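Local atomic coordinates of IroE-like serine hydrolase (Shewanella oneidensis, PDB entry 3GFF), a protein that probably hydrolyses ester bonds, as a putative serine esterase of the esterase D family with an alpha/beta-hydrolase core. Residues 282-287 / 293-298. Numbering follows the deposited sequence.
Sequences DQYGVL and HKVTPS
P297 lies flat against the phenol ring of Y284 in a CH-pi contact: its CG stands 3.7 Å from the ring centroid, only 8° off the normal, which puts the methylene over the middle of the face. Beside it P297 CD comes within 3.6 Å of Y284 CD2, so two ring carbons of the proline share the face. L287 CD1 lies over the opposite face, displaced toward the rim, and the tyrosine ring is thus sandwiched between its own helix and the loop. At the ring edge, in plane, the carbonyl oxygen of V295 approaches Y284 CD2 at 3.5 Å.

The aliphatic contacts centre on V295. Its CG1, anti to the backbone N (chi1 172°), reaches Y284 CD2 at 3.7 Å and L287 CB at 3.9 Å, touching two side chains one helical turn apart.

Polar anchoring comes from outside: Y284 OH hydrogen-bonds F266 O, fixing the far end of the ring. Replacing Y284 by an alanine would probably leave P297 without its aromatic platform and F266 O without this donor.

The loop leaving helix 277-291 therefore folds back along that helix. V295 also touches I138 of strand 138-144 and P297 meets F328 near the C-terminus, while S298 N-caps helix 299-311 through OG to Y301 N.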
ATOM      1  N   ASP A 282     -19.839  22.170 -12.323  1.00 17.25           N
ATOM      2  CA  ASP A 282     -18.649  22.987 -12.580  1.00 16.94           C
ATOM      3  C   ASP A 282     -17.383  22.178 -12.291  1.00 17.28           C
ATOM      4  O   ASP A 282     -16.444  22.165 -13.107  1.00 16.89           O
ATOM      5  CB  ASP A 282     -18.671  24.268 -11.717  1.00 16.48           C
ATOM      6  CG  ASP A 282     -19.841  25.227 -12.056  1.00 16.38           C
ATOM      7  OD1 ASP A 282     -20.578  25.039 -13.050  1.00 14.12           O
ATOM      8  OD2 ASP A 282     -19.994  26.220 -11.301  1.00 17.89           O
ATOM      9  N   GLN A 283     -17.379  21.521 -11.123  1.00 16.96           N
ATOM     10  CA  GLN A 283     -16.298  20.638 -10.670  1.00 18.30           C
ATOM     11  C   GLN A 283     -15.939  19.644 -11.764  1.00 18.46           C
ATOM     12  O   GLN A 283     -14.761  19.475 -12.123  1.00 18.45           O
ATOM     13  CB  GLN A 283     -16.733  19.883  -9.390  1.00 18.22           C
ATOM     14  CG  GLN A 283     -15.821  18.799  -8.933  1.00 17.40           C
ATOM     15  CD  GLN A 283     -16.371  18.016  -7.749  1.00 16.82           C
ATOM     16  OE1 GLN A 283     -17.547  18.101  -7.424  1.00 14.41           O
ATOM     17  NE2 GLN A 283     -15.502  17.257  -7.089  1.00 13.95           N
ATOM     18  N   TYR A 284     -16.956  18.978 -12.296  1.00 18.49           N
ATOM     19  CA  TYR A 284     -16.711  18.010 -13.362  1.00 19.61           C
ATOM     20  C   TYR A 284     -16.363  18.666 -14.714  1.00 19.73           C
ATOM     21  O   TYR A 284     -15.679  18.054 -15.538  1.00 20.07           O
ATOM     22  CB  TYR A 284     -17.804  16.931 -13.389  1.00 20.89           C
ATOM     23  CG  TYR A 284     -17.489  15.879 -12.350  1.00 20.79           C
ATOM     24  CD1 TYR A 284     -17.741  16.110 -10.996  1.00 20.82           C
ATOM     25  CD2 TYR A 284     -16.885  14.679 -12.715  1.00 20.97           C
ATOM     26  CE1 TYR A 284     -17.398  15.187 -10.028  1.00 20.90           C
ATOM     27  CE2 TYR A 284     -16.537  13.741 -11.768  1.00 21.47           C
ATOM     28  CZ  TYR A 284     -16.776  14.001 -10.417  1.00 21.99           C
ATOM     29  OH  TYR A 284     -16.459  13.051  -9.486  1.00 21.21           O
ATOM     30  N   GLY A 285     -16.760  19.926 -14.905  1.00 20.00           N
ATOM     31  CA  GLY A 285     -16.356  20.686 -16.079  1.00 20.24           C
ATOM     32  C   GLY A 285     -14.843  20.899 -16.043  1.00 20.11           C
ATOM     33  O   GLY A 285     -14.165  20.726 -17.039  1.00 20.69           O
ATOM     34  N   VAL A 286     -14.318  21.227 -14.869  1.00 18.36           N
ATOM     35  CA  VAL A 286     -12.894  21.442 -14.683  1.00 19.15           C
ATOM     36  C   VAL A 286     -12.133  20.130 -14.921  1.00 20.20           C
ATOM     37  O   VAL A 286     -11.119  20.130 -15.638  1.00 18.84           O
ATOM     38  CB  VAL A 286     -12.563  22.019 -13.281  1.00 17.67           C
ATOM     39  CG1 VAL A 286     -11.013  22.165 -13.087  1.00 16.65           C
ATOM     40  CG2 VAL A 286     -13.295  23.357 -13.072  1.00 16.49           C
ATOM     41  N   LEU A 287     -12.632  19.020 -14.360  1.00 21.08           N
ATOM     42  CA  LEU A 287     -11.994  17.695 -14.569  1.00 19.84           C
ATOM     43  C   LEU A 287     -11.977  17.349 -16.055  1.00 20.30           C
ATOM     44  O   LEU A 287     -10.959  16.884 -16.585  1.00 20.99           O
ATOM     45  CB  LEU A 287     -12.683  16.582 -13.751  1.00 19.06           C
ATOM     46  CG  LEU A 287     -12.640  16.735 -12.219  1.00 18.36           C
ATOM     47  CD1 LEU A 287     -13.390  15.627 -11.512  1.00 14.20           C
ATOM     48  CD2 LEU A 287     -11.189  16.806 -11.792  1.00 18.09           C
ATOM     49  N   HIS A 293     -11.011  15.225 -22.032  1.00 26.28           N
ATOM     50  CA  HIS A 293     -12.106  14.323 -22.392  1.00 26.38           C
ATOM     51  C   HIS A 293     -13.203  14.456 -21.343  1.00 26.27           C
ATOM     52  O   HIS A 293     -12.912  14.781 -20.203  1.00 26.94           O
ATOM     53  CB  HIS A 293     -11.640  12.863 -22.412  1.00 27.77           C
ATOM     54  CG  HIS A 293     -10.608  12.553 -23.455  1.00 28.54           C
ATOM     55  ND1 HIS A 293     -10.862  12.639 -24.811  1.00 29.29           N
ATOM     56  CD2 HIS A 293      -9.335  12.098 -23.337  1.00 28.87           C
ATOM     57  CE1 HIS A 293      -9.780  12.269 -25.478  1.00 29.22           C
ATOM     58  NE2 HIS A 293      -8.844  11.931 -24.608  1.00 28.45           N
ATOM     59  N   LYS A 294     -14.452  14.222 -21.738  1.00 26.77           N
ATOM     60  CA  LYS A 294     -15.610  14.252 -20.837  1.00 27.60           C
ATOM     61  C   LYS A 294     -15.433  13.384 -19.592  1.00 25.13           C
ATOM     62  O   LYS A 294     -15.110  12.199 -19.687  1.00 23.60           O
ATOM     63  CB  LYS A 294     -16.895  13.813 -21.581  1.00 28.92           C
ATOM     64  CG  LYS A 294     -18.049  13.437 -20.644  1.00 29.97           C
ATOM     65  CD  LYS A 294     -19.335  13.157 -21.392  1.00 30.74           C
ATOM     66  CE  LYS A 294     -20.100  14.427 -21.688  1.00 32.19           C
ATOM     67  NZ  LYS A 294     -20.668  15.010 -20.434  1.00 33.58           N
ATOM     68  N   VAL A 295     -15.641  13.992 -18.429  1.00 24.87           N
ATOM     69  CA  VAL A 295     -15.524  13.313 -17.134  1.00 24.35           C
ATOM     70  C   VAL A 295     -16.802  13.628 -16.377  1.00 24.43           C
ATOM     71  O   VAL A 295     -17.172  14.789 -16.242  1.00 22.80           O
ATOM     72  CB  VAL A 295     -14.285  13.792 -16.351  1.00 24.86           C
ATOM     73  CG1 VAL A 295     -14.254  13.237 -14.898  1.00 24.20           C
ATOM     74  CG2 VAL A 295     -13.032  13.428 -17.116  1.00 24.49           C
ATOM     75  N   THR A 296     -17.462  12.583 -15.877  1.00 25.55           N
ATOM     76  CA  THR A 296     -18.749  12.713 -15.169  1.00 25.57           C
ATOM     77  C   THR A 296     -18.752  11.887 -13.876  1.00 25.00           C
ATOM     78  O   THR A 296     -18.061  10.883 -13.787  1.00 26.16           O
ATOM     79  CB  THR A 296     -19.926  12.265 -16.066  1.00 25.39           C
ATOM     80  OG1 THR A 296     -19.585  11.032 -16.708  1.00 26.02           O
ATOM     81  CG2 THR A 296     -20.208  13.307 -17.160  1.00 25.50           C
ATOM     82  N   PRO A 297     -19.501  12.332 -12.858  1.00 24.11           N
ATOM     83  CA  PRO A 297     -19.487  11.557 -11.649  1.00 24.33           C
ATOM     84  C   PRO A 297     -19.923  10.095 -11.835  1.00 24.94           C
ATOM     85  O   PRO A 297     -20.875   9.807 -12.556  1.00 22.26           O
ATOM     86  CB  PRO A 297     -20.466  12.289 -10.753  1.00 23.35           C
ATOM     87  CG  PRO A 297     -20.560  13.649 -11.301  1.00 23.28           C
ATOM     88  CD  PRO A 297     -20.320  13.557 -12.728  1.00 23.49           C
ATOM     89  N   SER A 298     -19.183   9.202 -11.185  1.00 24.66           N
ATOM     90  CA  SER A 298     -19.492   7.793 -11.164  1.00 26.02           C
ATOM     91  C   SER A 298     -20.916   7.549 -10.702  1.00 25.45           C
ATOM     92  O   SER A 298     -21.302   8.025  -9.636  1.00 22.71           O
ATOM     93  CB  SER A 298     -18.560   7.047 -10.197  1.00 26.38           C
ATOM     94  OG  SER A 298     -19.182   5.835  -9.737  1.00 26.47           O
TER